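Local coordinates for uncharacterized protein (Staphylococcus aureus subsp. aureus Mu50, PDB 4QXZ) that is of unknown function but builds a beta-barrel core resembling type VI secretion system proteins, joined to a pair of helices, at residues 99-104 with 115-120; 125-130 with 154-159. One frame throughout, in Å; residues are numbered along the deposited sequence.

Contact 1: residues 99-104 with 115-120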
ATOM      1  N   GLU A  99     -16.656   7.280   5.505  1.00 44.45           N
ATOM      2  CA  GLU A  99     -17.811   7.789   4.798  1.00 47.99           C
ATOM      3  C   GLU A  99     -17.258   8.308   3.482  1.00 43.84           C
ATOM      4  O   GLU A  99     -16.315   9.116   3.485  1.00 40.06           O
ATOM      5  CB  GLU A  99     -18.494   8.908   5.595  1.00 51.83           C
ATOM      6  CG  GLU A  99     -19.768   9.452   4.947  1.00 63.09           C
ATOM      7  CD  GLU A  99     -20.474  10.541   5.778  1.00 73.23           C
ATOM      8  OE1 GLU A  99     -19.921  10.887   6.852  1.00 72.39           O
ATOM      9  OE2 GLU A  99     -21.565  11.055   5.377  1.00 69.73           O
ATOM     10  N   SER A 100     -17.833   7.859   2.364  1.00 41.06           N
ATOM     11  CA  SER A 100     -17.284   8.230   1.066  1.00 42.10           C
ATOM     12  C   SER A 100     -18.287   8.433  -0.063  1.00 43.32           C
ATOM     13  O   SER A 100     -19.471   8.042   0.028  1.00 43.34           O
ATOM     14  CB  SER A 100     -16.248   7.177   0.632  1.00 43.13           C
ATOM     15  OG  SER A 100     -16.867   5.955   0.320  1.00 42.67           O
ATOM     16  N   THR A 101     -17.770   9.043  -1.137  1.00 42.85           N
ATOM     17  CA  THR A 101     -18.488   9.204  -2.408  1.00 44.03           C
ATOM     18  C   THR A 101     -17.614   8.747  -3.570  1.00 45.93           C
ATOM     19  O   THR A 101     -16.373   8.861  -3.520  1.00 45.87           O
ATOM     20  CB  THR A 101     -18.861  10.676  -2.656  1.00 44.98           C
ATOM     21  OG1 THR A 101     -17.687  11.472  -2.513  1.00 46.05           O
ATOM     22  CG2 THR A 101     -19.895  11.166  -1.644  1.00 47.09           C
ATOM     23  N   VAL A 102     -18.255   8.261  -4.630  1.00 47.80           N
ATOM     24  CA  VAL A 102     -17.525   7.874  -5.837  1.00 51.99           C
ATOM     25  C   VAL A 102     -17.070   9.116  -6.609  1.00 55.48           C
ATOM     26  O   VAL A 102     -17.885   9.979  -6.956  1.00 56.13           O
ATOM     27  CB  VAL A 102     -18.367   6.979  -6.758  1.00 54.42           C
ATOM     28  CG1 VAL A 102     -17.525   6.511  -7.945  1.00 54.79           C
ATOM     29  CG2 VAL A 102     -18.923   5.792  -5.977  1.00 55.33           C
ATOM     30  N   LYS A 103     -15.766   9.192  -6.870  1.00 58.18           N
ATOM     31  CA  LYS A 103     -15.145  10.343  -7.520  1.00 59.48           C
ATOM     32  C   LYS A 103     -14.946  10.116  -9.022  1.00 62.14           C
ATOM     33  O   LYS A 103     -15.153  11.028  -9.814  1.00 61.14           O
ATOM     34  CB  LYS A 103     -13.800  10.592  -6.878  1.00 62.56           C
ATOM     35  CG  LYS A 103     -13.155  11.898  -7.251  1.00 68.07           C
ATOM     36  CD  LYS A 103     -11.744  11.939  -6.686  1.00 71.27           C
ATOM     37  CE  LYS A 103     -11.446  13.283  -6.037  1.00 75.03           C
ATOM     38  NZ  LYS A 103     -11.443  14.389  -7.033  1.00 77.19           N
ATOM     39  N   SER A 104     -14.525   8.909  -9.403  1.00 61.52           N
ATOM     40  CA  SER A 104     -14.334   8.565 -10.813  1.00 60.31           C
ATOM     41  C   SER A 104     -14.442   7.060 -11.048  1.00 59.80           C
ATOM     42  O   SER A 104     -14.165   6.260 -10.156  1.00 57.38           O
ATOM     43  CB  SER A 104     -12.989   9.102 -11.334  1.00 60.72           C
ATOM     44  OG  SER A 104     -11.882   8.353 -10.869  1.00 56.92           O
ATOM     45  N   VAL A 115     -12.275   5.131  -7.988  1.00 44.39           N
ATOM     46  CA  VAL A 115     -11.652   5.989  -6.986  1.00 42.84           C
ATOM     47  C   VAL A 115     -12.752   6.560  -6.090  1.00 40.48           C
ATOM     48  O   VAL A 115     -13.757   7.066  -6.594  1.00 39.12           O
ATOM     49  CB  VAL A 115     -10.879   7.132  -7.682  1.00 47.07           C
ATOM     50  CG1 VAL A 115     -10.365   8.160  -6.672  1.00 48.43           C
ATOM     51  CG2 VAL A 115      -9.718   6.565  -8.500  1.00 46.50           C
ATOM     52  N   PHE A 116     -12.575   6.473  -4.772  1.00 39.34           N
ATOM     53  CA  PHE A 116     -13.518   7.082  -3.810  1.00 39.02           C
ATOM     54  C   PHE A 116     -12.853   8.182  -3.037  1.00 40.21           C
ATOM     55  O   PHE A 116     -11.685   8.067  -2.712  1.00 41.09           O
ATOM     56  CB  PHE A 116     -13.996   6.076  -2.758  1.00 38.29           C
ATOM     57  CG  PHE A 116     -14.602   4.834  -3.328  1.00 36.59           C
ATOM     58  CD1 PHE A 116     -13.804   3.848  -3.863  1.00 37.13           C
ATOM     59  CD2 PHE A 116     -15.965   4.651  -3.310  1.00 36.02           C
ATOM     60  CE1 PHE A 116     -14.362   2.708  -4.385  1.00 38.61           C
ATOM     61  CE2 PHE A 116     -16.538   3.522  -3.829  1.00 34.71           C
ATOM     62  CZ  PHE A 116     -15.734   2.543  -4.369  1.00 38.06           C
ATOM     63  N   GLU A 117     -13.622   9.214  -2.692  1.00 44.42           N
ATOM     64  CA  GLU A 117     -13.179  10.244  -1.746  1.00 46.64           C
ATOM     65  C   GLU A 117     -13.646   9.865  -0.338  1.00 43.71           C
ATOM     66  O   GLU A 117     -14.836   9.811  -0.077  1.00 42.63           O
ATOM     67  CB  GLU A 117     -13.757  11.607  -2.138  1.00 53.74           C
ATOM     68  CG  GLU A 117     -13.196  12.781  -1.336  1.00 60.33           C
ATOM     69  CD  GLU A 117     -14.059  14.044  -1.440  1.00 68.52           C
ATOM     70  OE1 GLU A 117     -14.341  14.473  -2.590  1.00 70.46           O
ATOM     71  OE2 GLU A 117     -14.447  14.610  -0.377  1.00 64.60           O
ATOM     72  N   CYS A 118     -12.708   9.632   0.570  1.00 39.93           N
ATOM     73  CA  CYS A 118     -13.014   9.047   1.850  1.00 39.97           C
ATOM     74  C   CYS A 118     -12.640   9.967   2.990  1.00 40.76           C
ATOM     75  O   CYS A 118     -11.668  10.711   2.894  1.00 44.17           O
ATOM     76  CB  CYS A 118     -12.256   7.723   1.996  1.00 41.91           C
ATOM     77  SG  CYS A 118     -12.726   6.494   0.760  1.00 43.07           S
ATOM     78  N   HIS A 119     -13.433   9.914   4.053  1.00 41.34           N
ATOM     79  CA  HIS A 119     -13.151  10.601   5.307  1.00 46.39           C
ATOM     80  C   HIS A 119     -13.296   9.579   6.431  1.00 41.42           C
ATOM     81  O   HIS A 119     -14.341   8.956   6.577  1.00 39.70           O
ATOM     82  CB  HIS A 119     -14.135  11.767   5.506  1.00 54.89           C
ATOM     83  CG  HIS A 119     -14.338  12.598   4.270  1.00 66.04           C
ATOM     84  ND1 HIS A 119     -13.305  13.283   3.658  1.00 68.48           N
ATOM     85  CD2 HIS A 119     -15.444  12.839   3.522  1.00 70.23           C
ATOM     86  CE1 HIS A 119     -13.768  13.910   2.590  1.00 70.59           C
ATOM     87  NE2 HIS A 119     -15.062  13.660   2.487  1.00 72.11           N
ATOM     88  N   ILE A 120     -12.248   9.400   7.214  1.00 41.59           N
ATOM     89  CA  ILE A 120     -12.232   8.337   8.210  1.00 43.58           C
ATOM     90  C   ILE A 120     -13.095   8.696   9.410  1.00 42.41           C
ATOM     91  O   ILE A 120     -13.334   9.873   9.673  1.00 40.95           O
ATOM     92  CB  ILE A 120     -10.794   8.046   8.684  1.00 45.93           C
ATOM     93  CG1 ILE A 120     -10.659   6.584   9.099  1.00 45.97           C
ATOM     94  CG2 ILE A 120     -10.374   8.989   9.823  1.00 46.70           C
ATOM     95  CD1 ILE A 120      -9.226   6.184   9.382  1.00 45.56           C
TER
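A classic beta bulge interrupts the antiparallel hairpin of strands 96-107 and 111-121 in the beta-barrel core: Lys103 and Ser104 both face Val115. The Val115 carbonyl takes a 2.9 Å bond from Lys103 N and a weak one, 3.4 Å, from Ser104 N, while Val115 N returns a bond to Ser104 O. Beyond the bulge the ladder is regular. Thr101 with Glu117 and Glu99 with His119 are hydrogen-bonded pairs, each closed by two backbone bonds; of these, Glu117 N to Thr101 O, 2.9 Å, runs nearly along the C=O axis. Ser100 with Cys118 and Val102 with Phe116 are the non-hydrogen-bonded pairs, and these four buried side chains share one face of the sheet. Phe116 CG lies opposite its own carbonyl carbon (chi1 -55°), which carries the CD2-CE2 side of the ring to Val102, whose CG2 reaches CE2 at 3.9 Å. Helix 69-77 covers this patch with Phe72 on Phe116 and Tyr75 on Val102, and the Phe29 ring meets Phe116 at about 45°. The other face is more open: Thr101 and Glu117 run side by side, with OG1 of Thr101 beside CB of Glu117. Lys103, at the bulge, has its CB toward the partner strand and lies alongside Val115, its CD 4.0 Å from Val115 CG1, before the chain bends and leads NZ away. Back on the buried face, Cys118 SG rests 3.6 Å from Ser100 CB, while Ser100 OG comes 4.0 Å from Phe116 CD2.

Contact 2: residues 125-130 with 154-159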
ATOM      1  N   GLN A 125     -18.722   6.180  21.149  1.00 55.39           N
ATOM      2  CA  GLN A 125     -18.989   5.558  22.446  1.00 58.04           C
ATOM      3  C   GLN A 125     -20.470   5.192  22.525  1.00 54.87           C
ATOM      4  O   GLN A 125     -21.298   5.771  21.806  1.00 55.36           O
ATOM      5  CB  GLN A 125     -18.689   6.538  23.585  1.00 65.54           C
ATOM      6  CG  GLN A 125     -17.311   7.191  23.569  1.00 71.52           C
ATOM      7  CD  GLN A 125     -16.187   6.213  23.835  1.00 77.59           C
ATOM      8  OE1 GLN A 125     -16.415   5.026  24.060  1.00 80.11           O
ATOM      9  NE2 GLN A 125     -14.958   6.713  23.807  1.00 83.33           N
ATOM     10  N   GLN A 126     -20.814   4.245  23.394  1.00 48.49           N
ATOM     11  CA  GLN A 126     -22.214   3.908  23.626  1.00 46.74           C
ATOM     12  C   GLN A 126     -22.955   3.475  22.331  1.00 43.53           C
ATOM     13  O   GLN A 126     -24.178   3.618  22.228  1.00 42.79           O
ATOM     14  CB  GLN A 126     -22.956   5.106  24.270  1.00 49.00           C
ATOM     15  CG  GLN A 126     -22.782   5.270  25.769  1.00 52.72           C
ATOM     16  CD  GLN A 126     -21.361   5.607  26.183  1.00 56.88           C
ATOM     17  OE1 GLN A 126     -20.528   4.720  26.402  1.00 59.70           O
ATOM     18  NE2 GLN A 126     -21.083   6.893  26.314  1.00 61.42           N
ATOM     19  N   TYR A 127     -22.226   2.958  21.345  1.00 39.51           N
ATOM     20  CA  TYR A 127     -22.862   2.484  20.115  1.00 39.74           C
ATOM     21  C   TYR A 127     -23.968   1.466  20.403  1.00 39.02           C
ATOM     22  O   TYR A 127     -25.080   1.574  19.876  1.00 42.34           O
ATOM     23  CB  TYR A 127     -21.847   1.881  19.117  1.00 37.13           C
ATOM     24  CG  TYR A 127     -22.512   1.515  17.792  1.00 34.25           C
ATOM     25  CD1 TYR A 127     -22.804   2.494  16.855  1.00 32.63           C
ATOM     26  CD2 TYR A 127     -22.854   0.194  17.494  1.00 34.25           C
ATOM     27  CE1 TYR A 127     -23.439   2.182  15.665  1.00 33.43           C
ATOM     28  CE2 TYR A 127     -23.483  -0.132  16.294  1.00 34.24           C
ATOM     29  CZ  TYR A 127     -23.788   0.870  15.396  1.00 33.98           C
ATOM     30  OH  TYR A 127     -24.418   0.578  14.220  1.00 34.51           O
ATOM     31  N   ALA A 128     -23.663   0.493  21.249  1.00 38.76           N
ATOM     32  CA  ALA A 128     -24.606  -0.590  21.543  1.00 40.88           C
ATOM     33  C   ALA A 128     -25.916  -0.019  22.109  1.00 38.59           C
ATOM     34  O   ALA A 128     -26.986  -0.474  21.756  1.00 37.28           O
ATOM     35  CB  ALA A 128     -23.988  -1.601  22.517  1.00 39.03           C
ATOM     36  N   GLU A 129     -25.797   0.990  22.969  1.00 38.57           N
ATOM     37  CA  GLU A 129     -26.939   1.590  23.664  1.00 38.74           C
ATOM     38  C   GLU A 129     -27.795   2.422  22.699  1.00 37.94           C
ATOM     39  O   GLU A 129     -29.027   2.350  22.711  1.00 35.32           O
ATOM     40  CB  GLU A 129     -26.445   2.471  24.830  1.00 38.36           C
ATOM     41  CG  GLU A 129     -25.722   1.736  25.968  1.00 39.33           C
ATOM     42  CD  GLU A 129     -24.217   1.522  25.756  1.00 39.72           C
ATOM     43  OE1 GLU A 129     -23.747   1.395  24.591  1.00 39.70           O
ATOM     44  OE2 GLU A 129     -23.484   1.460  26.772  1.00 42.76           O
ATOM     45  N   SER A 130     -27.124   3.221  21.880  1.00 36.62           N
ATOM     46  CA  SER A 130     -27.780   4.005  20.853  1.00 37.42           C
ATOM     47  C   SER A 130     -28.424   3.135  19.793  1.00 38.09           C
ATOM     48  O   SER A 130     -29.519   3.437  19.321  1.00 39.35           O
ATOM     49  CB  SER A 130     -26.765   4.903  20.181  1.00 38.59           C
ATOM     50  OG  SER A 130     -26.247   5.790  21.137  1.00 40.55           O
ATOM     51  N   GLN A 154     -22.118  -6.163  14.464  1.00 39.93           N
ATOM     52  CA  GLN A 154     -20.965  -6.374  13.635  1.00 38.38           C
ATOM     53  C   GLN A 154     -20.667  -5.392  12.510  1.00 40.63           C
ATOM     54  O   GLN A 154     -19.559  -4.970  12.354  1.00 41.05           O
ATOM     55  CB  GLN A 154     -21.038  -7.757  13.068  1.00 38.96           C
ATOM     56  CG  GLN A 154     -20.854  -8.827  14.092  1.00 41.00           C
ATOM     57  CD  GLN A 154     -19.589  -8.652  14.872  1.00 43.75           C
ATOM     58  OE1 GLN A 154     -18.522  -8.502  14.331  1.00 44.02           O
ATOM     59  NE2 GLN A 154     -19.712  -8.669  16.144  1.00 48.66           N
ATOM     60  N   SER A 155     -21.668  -5.072  11.720  1.00 37.02           N
ATOM     61  CA  SER A 155     -21.545  -4.191  10.572  1.00 38.33           C
ATOM     62  C   SER A 155     -21.402  -2.726  10.872  1.00 36.99           C
ATOM     63  O   SER A 155     -20.850  -1.993  10.126  1.00 34.52           O
ATOM     64  CB  SER A 155     -22.677  -4.404   9.590  1.00 37.03           C
ATOM     65  OG  SER A 155     -23.929  -4.118  10.162  1.00 38.24           O
ATOM     66  N   LYS A 156     -21.960  -2.354  11.994  1.00 38.29           N
ATOM     67  CA  LYS A 156     -21.980  -0.986  12.519  1.00 36.95           C
ATOM     68  C   LYS A 156     -22.509   0.120  11.658  1.00 36.38           C
ATOM     69  O   LYS A 156     -21.832   1.087  11.495  1.00 34.77           O
ATOM     70  CB  LYS A 156     -20.582  -0.650  12.944  1.00 40.46           C
ATOM     71  CG  LYS A 156     -20.071  -1.594  14.004  1.00 43.48           C
ATOM     72  CD  LYS A 156     -18.559  -1.600  14.117  1.00 48.79           C
ATOM     73  CE  LYS A 156     -18.018  -2.841  14.817  1.00 54.38           C
ATOM     74  NZ  LYS A 156     -16.578  -3.079  14.517  1.00 56.64           N
ATOM     75  N   PRO A 157     -23.710   0.005  11.108  1.00 37.31           N
ATOM     76  CA  PRO A 157     -24.192   1.094  10.252  1.00 37.85           C
ATOM     77  C   PRO A 157     -24.193   2.447  10.979  1.00 38.12           C
ATOM     78  O   PRO A 157     -24.281   2.488  12.221  1.00 35.05           O
ATOM     79  CB  PRO A 157     -25.624   0.663   9.889  1.00 38.19           C
ATOM     80  CG  PRO A 157     -26.008  -0.376  10.890  1.00 39.29           C
ATOM     81  CD  PRO A 157     -24.732  -1.029  11.349  1.00 38.36           C
ATOM     82  N   LYS A 158     -24.052   3.530  10.214  1.00 39.26           N
ATOM     83  CA  LYS A 158     -24.319   4.878  10.735  1.00 40.90           C
ATOM     84  C   LYS A 158     -25.726   4.900  11.272  1.00 39.49           C
ATOM     85  O   LYS A 158     -26.652   4.346  10.664  1.00 35.42           O
ATOM     86  CB  LYS A 158     -24.164   5.992   9.680  1.00 43.95           C
ATOM     87  CG  LYS A 158     -22.718   6.398   9.421  1.00 52.39           C
ATOM     88  CD  LYS A 158     -22.532   7.913   9.363  1.00 60.83           C
ATOM     89  CE  LYS A 158     -21.060   8.325   9.485  1.00 63.56           C
ATOM     90  NZ  LYS A 158     -20.498   8.085  10.848  1.00 66.37           N
ATOM     91  N   LEU A 159     -25.870   5.541  12.421  1.00 41.33           N
ATOM     92  CA  LEU A 159     -27.136   5.583  13.117  1.00 42.69           C
ATOM     93  C   LEU A 159     -28.013   6.707  12.574  1.00 44.45           C
ATOM     94  O   LEU A 159     -27.508   7.700  12.028  1.00 40.20           O
ATOM     95  CB  LEU A 159     -26.900   5.694  14.624  1.00 40.41           C
ATOM     96  CG  LEU A 159     -26.211   4.488  15.277  1.00 40.80           C
ATOM     97  CD1 LEU A 159     -25.860   4.678  16.739  1.00 40.14           C
ATOM     98  CD2 LEU A 159     -27.018   3.216  15.110  1.00 41.55           C
TER
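Tyr127, in the first turn of helix 127-137, faces the chain where it leaves helix 142-155, in the two-helix pair beside the barrel, and the backbones stay well apart: the CA atoms of Tyr127 and Lys156 are 8.4 Å from each other, those of Ser130 and Leu159 7.9 Å. Just past the helix end, Lys156 breaks from helical geometry with a positive phi (54°), and Pro157 to Leu159 continue in extended form. The tyrosine ring bridges this gap. With CG trans to the backbone N (chi1 -175°), it reaches across so that OH donates a 2.8 Å hydrogen bond to Pro157 O, lying in the carbonyl plane on a lone pair. The acceptor sits at the ring edge, and Pro157 CD packs 3.3 Å from the same OH. Leu159 crosses the ring obliquely, its CG 3.6 Å from Tyr127 CE1, and its CD1 branch slots between CE1 and Ser130 CB. Ser130 OG donates a 3.2 Å hydrogen bond to Gln126 O from above the carbonyl plane; this oxygen, of the N-cap residue, also accepts from Ser130 N. Met153 of helix 142-155 touches Tyr127, Arg124 borders Ser130 and Leu159, and Arg85 of strand 82-88 binds Ser155 O, tying the helix end to the barrel.

The two contacts lie on opposite sides of the chain's centre, their centres 22 Å apart, and follow in series, strand 111-121 leading into helix 127-137. Contact 1 joins neighbouring strands of the barrel by a ladder of backbone hydrogen bonds, with one buried face and one more open. Contact 2 is smaller, 245 against 535 Å² of buried surface, yet mostly buried; it binds the start of one helix to the tail after the other through one side-chain-to-backbone bond and apolar contacts. That tail returns to the barrel: Glu99 OE1 of contact 1 packs 3.8 Å from Lys158 CE of contact 2, and Lys158 N bonds to Asp83 of strand 82-88.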